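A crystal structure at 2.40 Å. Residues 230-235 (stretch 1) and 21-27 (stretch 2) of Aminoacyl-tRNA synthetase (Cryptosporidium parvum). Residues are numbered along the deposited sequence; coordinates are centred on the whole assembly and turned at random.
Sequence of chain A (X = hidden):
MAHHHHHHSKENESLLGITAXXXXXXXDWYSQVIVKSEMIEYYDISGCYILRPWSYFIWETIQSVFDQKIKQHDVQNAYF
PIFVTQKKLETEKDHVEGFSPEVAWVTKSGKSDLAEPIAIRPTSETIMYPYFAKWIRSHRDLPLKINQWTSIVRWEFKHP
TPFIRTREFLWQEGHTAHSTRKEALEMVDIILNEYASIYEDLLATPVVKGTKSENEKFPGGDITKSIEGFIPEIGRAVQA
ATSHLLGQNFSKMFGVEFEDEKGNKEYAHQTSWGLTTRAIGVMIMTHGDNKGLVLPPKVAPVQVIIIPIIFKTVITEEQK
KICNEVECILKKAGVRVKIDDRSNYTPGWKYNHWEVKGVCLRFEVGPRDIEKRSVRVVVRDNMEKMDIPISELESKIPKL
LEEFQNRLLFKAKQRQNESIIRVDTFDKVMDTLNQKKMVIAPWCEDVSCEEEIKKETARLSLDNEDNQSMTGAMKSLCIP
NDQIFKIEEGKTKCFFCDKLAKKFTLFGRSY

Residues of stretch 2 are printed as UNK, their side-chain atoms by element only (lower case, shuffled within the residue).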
ATOM      1  N   PHE A 230       6.717   7.244   0.349  1.00 25.89           N
ATOM      2  CA  PHE A 230       7.207   8.320   1.196  1.00 27.07           C
ATOM      3  C   PHE A 230       6.036   9.154   1.696  1.00 28.06           C
ATOM      4  O   PHE A 230       5.126   9.483   0.930  1.00 27.48           O
ATOM      5  CB  PHE A 230       8.208   9.206   0.445  1.00 29.93           C
ATOM      6  CG  PHE A 230       8.857  10.251   1.306  1.00 33.16           C
ATOM      7  CD1 PHE A 230       9.807   9.897   2.249  1.00 33.74           C
ATOM      8  CD2 PHE A 230       8.523  11.587   1.167  1.00 34.48           C
ATOM      9  CE1 PHE A 230      10.408  10.856   3.042  1.00 34.84           C
ATOM     10  CE2 PHE A 230       9.123  12.551   1.956  1.00 35.86           C
ATOM     11  CZ  PHE A 230      10.066  12.184   2.894  1.00 35.97           C
ATOM     12  N   ILE A 231       6.070   9.484   2.982  1.00 28.40           N
ATOM     13  CA  ILE A 231       5.062  10.341   3.603  1.00 28.16           C
ATOM     14  C   ILE A 231       5.722  11.671   3.941  1.00 29.36           C
ATOM     15  O   ILE A 231       6.471  11.756   4.926  1.00 29.75           O
ATOM     16  CB  ILE A 231       4.454   9.683   4.851  1.00 28.28           C
ATOM     17  CG1 ILE A 231       4.017   8.249   4.543  1.00 26.37           C
ATOM     18  CG2 ILE A 231       3.278  10.502   5.364  1.00 27.42           C
ATOM     19  CD1 ILE A 231       2.961   8.148   3.464  1.00 25.16           C
ATOM     20  N   PRO A 232       5.483  12.728   3.159  1.00 30.33           N
ATOM     21  CA  PRO A 232       6.198  13.993   3.400  1.00 32.03           C
ATOM     22  C   PRO A 232       5.902  14.624   4.749  1.00 36.02           C
ATOM     23  O   PRO A 232       6.792  15.254   5.333  1.00 38.22           O
ATOM     24  CB  PRO A 232       5.720  14.888   2.246  1.00 30.40           C
ATOM     25  CG  PRO A 232       5.224  13.940   1.198  1.00 30.36           C
ATOM     26  CD  PRO A 232       4.645  12.784   1.951  1.00 28.76           C
ATOM     27  N   GLU A 233       4.680  14.469   5.268  1.00 37.52           N
ATOM     28  CA  GLU A 233       4.295  15.162   6.493  1.00 40.07           C
ATOM     29  C   GLU A 233       5.092  14.698   7.704  1.00 41.24           C
ATOM     30  O   GLU A 233       5.140  15.416   8.710  1.00 42.98           O
ATOM     31  CB  GLU A 233       2.797  14.985   6.751  1.00 40.29           C
ATOM     32  CG  GLU A 233       1.893  15.753   5.789  1.00 41.01           C
ATOM     33  CD  GLU A 233       1.820  15.123   4.410  1.00 40.90           C
ATOM     34  OE1 GLU A 233       2.262  13.965   4.258  1.00 40.68           O
ATOM     35  OE2 GLU A 233       1.320  15.785   3.478  1.00 41.59           O
ATOM     36  N   ILE A 234       5.713  13.522   7.641  1.00 40.18           N
ATOM     37  CA  ILE A 234       6.617  13.057   8.684  1.00 41.54           C
ATOM     38  C   ILE A 234       8.013  12.771   8.158  1.00 42.16           C
ATOM     39  O   ILE A 234       8.885  12.374   8.936  1.00 41.99           O
ATOM     40  CB  ILE A 234       6.059  11.815   9.409  1.00 41.66           C
ATOM     41  CG1 ILE A 234       5.833  10.673   8.420  1.00 40.37           C
ATOM     42  CG2 ILE A 234       4.777  12.161  10.147  1.00 42.64           C
ATOM     43  CD1 ILE A 234       5.307   9.420   9.066  1.00 40.51           C
ATOM     44  N   GLY A 235       8.250  12.957   6.861  1.00 42.43           N
ATOM     45  CA  GLY A 235       9.581  12.791   6.303  1.00 42.21           C
ATOM     46  C   GLY A 235      10.151  11.399   6.436  1.00 40.15           C
ATOM     47  O   GLY A 235      11.364  11.247   6.603  1.00 40.58           O
ATOM     48  N   UNK A  21      -4.714  19.081  12.531  1.00 40.24           N
ATOM     49  CA  UNK A  21      -4.109  19.489  11.273  1.00 40.99           C
ATOM     50  C   UNK A  21      -3.174  18.400  10.758  1.00 39.56           C
ATOM     51  O   UNK A  21      -2.398  17.815  11.519  1.00 32.99           O
ATOM     52  c   UNK A  21      -3.358  20.802  11.485  1.00 44.24           C
ATOM     53  o   UNK A  21      -1.584  21.034   9.944  1.00 44.60           O
ATOM     54  o   UNK A  21      -3.463  22.100   9.510  1.00 49.36           O
ATOM     55  c   UNK A  21      -2.761  21.346  10.218  1.00 46.04           C
ATOM     56  N   UNK A  22      -3.251  18.123   9.452  1.00 33.99           N
ATOM     57  CA  UNK A  22      -2.490  17.009   8.887  1.00 32.20           C
ATOM     58  C   UNK A  22      -0.988  17.251   8.977  1.00 36.86           C
ATOM     59  O   UNK A  22      -0.216  16.317   9.226  1.00 34.20           O
ATOM     60  c   UNK A  22      -2.898  16.764   7.433  1.00 41.85           C
ATOM     61  n   UNK A  22      -2.035  14.115   3.235  1.00 31.64           N
ATOM     62  c   UNK A  22      -2.478  15.475   5.291  1.00 31.48           C
ATOM     63  c   UNK A  22      -2.097  15.655   6.753  1.00 39.98           C
ATOM     64  c   UNK A  22      -1.665  14.355   4.657  1.00 30.21           C
ATOM     65  N   UNK A  23      -0.552  18.493   8.779  1.00 39.74           N
ATOM     66  CA  UNK A  23       0.879  18.773   8.730  1.00 40.98           C
ATOM     67  C   UNK A  23       1.452  18.946  10.132  1.00 40.44           C
ATOM     68  O   UNK A  23       2.481  18.351  10.474  1.00 39.71           O
ATOM     69  c   UNK A  23       2.533  20.575   8.128  1.00 42.50           C
ATOM     70  c   UNK A  23       1.152  20.005   7.847  1.00 45.51           C
ATOM     71  c   UNK A  23       1.437  20.734   5.415  1.00 45.41           C
ATOM     72  c   UNK A  23       1.005  19.638   6.368  1.00 40.61           C
ATOM     73  N   UNK A  24       0.799  19.754  10.969  1.00 38.46           N
ATOM     74  CA  UNK A  24       1.353  20.069  12.281  1.00 44.73           C
ATOM     75  C   UNK A  24       1.023  19.025  13.342  1.00 42.06           C
ATOM     76  O   UNK A  24       1.750  18.927  14.337  1.00 43.61           O
ATOM     77  c   UNK A  24       1.343  22.529  11.798  1.00 46.77           C
ATOM     78  c   UNK A  24       0.867  21.442  12.749  1.00 41.96           C
ATOM     79  o   UNK A  24      -0.563  21.453  12.802  1.00 41.26           O
ATOM     80  N   UNK A  25      -0.052  18.246  13.162  1.00 39.58           N
ATOM     81  CA  UNK A  25      -0.448  17.212  14.116  1.00 37.39           C
ATOM     82  C   UNK A  25      -0.823  15.956  13.323  1.00 34.75           C
ATOM     83  O   UNK A  25      -1.978  15.533  13.276  1.00 34.03           O
ATOM     84  c   UNK A  25      -1.599  17.685  15.007  1.00 38.93           C
ATOM     85  o   UNK A  25      -1.855  16.757  16.046  1.00 39.43           O
ATOM     86  N   UNK A  26       0.185  15.341  12.699  1.00 35.35           N
ATOM     87  CA  UNK A  26      -0.067  14.251  11.760  1.00 35.57           C
ATOM     88  C   UNK A  26      -0.613  13.013  12.460  1.00 34.62           C
ATOM     89  O   UNK A  26      -1.556  12.383  11.966  1.00 33.24           O
ATOM     90  c   UNK A  26       1.185  10.535   9.296  1.00 34.85           C
ATOM     91  c   UNK A  26       1.039  12.841   9.964  1.00 35.64           C
ATOM     92  c   UNK A  26       0.410  12.175   7.741  1.00 34.80           C
ATOM     93  c   UNK A  26       1.345  11.521  10.251  1.00 35.91           C
ATOM     94  c   UNK A  26       0.717  10.862   8.040  1.00 34.43           C
ATOM     95  c   UNK A  26       0.570  13.155   8.700  1.00 34.92           C
ATOM     96  c   UNK A  26       1.215  13.913  11.000  1.00 36.75           C
ATOM     97  N   UNK A  27      -0.026  12.639  13.600  1.00 36.29           N
ATOM     98  CA  UNK A  27      -0.468  11.433  14.295  1.00 34.07           C
ATOM     99  C   UNK A  27      -1.927  11.541  14.719  1.00 35.44           C
ATOM    100  O   UNK A  27      -2.705  10.596  14.540  1.00 36.25           O
ATOM    101  c   UNK A  27       0.426  11.164  15.506  1.00 33.78           C
TER
HETATM  102  O   HOH W   1       4.362  17.936   8.790  1.00 28.15           O

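Position 21 carries two carbons, the second bearing two oxygens, and lies out of reach of stretch 1: a short carboxylate, so Asp21. It works locally instead. Its OD1 accepts a hydrogen bond from the backbone N of position 24 at 2.9 Å as modelled, though the place of OD1 is less sure, and its backbone O accepts one from the N of position 25, also at 2.9 Å, so both bonds hold the turn within its own stretch.

Position 22 has four carbons in an unbranched row ending in nitrogen. The terminal nitrogen stands 3.8 Å from OE2 of Glu233 and the carbon before it 3.5 Å from that OE2; this is Lys22. Its CA-to-CB bond points sideways, yet the chain, every chi in t, is long enough to bring its end to Glu233, where NZ makes a long salt bridge with OE2.

Position 23 shows four carbons forked at the first, with one arm two carbons long. The inner carbon of the longer arm lies 4.0 Å from CG of Glu233; this beta-branched pattern is Ile23. Its CG1 uses the aliphatic part of an acidic side chain as an apolar surface.

Position 24 has one carbon carrying an oxygen and a second carbon, hence Thr24. Its CA-to-CB bond points away from stretch 1, and its side chain takes no part in the contact.

At position 25 a single carbon is followed by one oxygen: Ser25. It occupies the N-cap position, but its side chain makes no capping bond and remains far from stretch 1.

Position 26 has one carbon and then a ring of six carbons with no heteroatom. Ring carbons lie 3.5 Å from CB of Glu233, 3.5 Å from CG2 of Ile234 and 3.7 Å from CG2 of Ile231; this is Phe26. The three residues meet the ring obliquely, at CD1, CD2 and CZ respectively.

Position 27 has a single side-chain carbon and is Ala27, exposed; its CA-to-CB bond points sideways and it makes no contact.

The contact is small, burying 284 Å² in all, and Glu233 and Phe26 give the largest shares. Glu233 does two jobs: its CB and CG pack against Phe26 and Ile23, and its carboxylate reaches Lys22. No direct hydrogen bond joins the stretches. Instead, water 1 donates to O of Ile23 and to O of Glu233, 2.6 Å from each, linking two carbonyls that cannot hydrogen-bond to each other. The rule to read here is an aromatic ring received by aliphatic carbons, with a long salt bridge and a bridging water adding polar links.

Stretch 2, residues 21-27: DKITSFA
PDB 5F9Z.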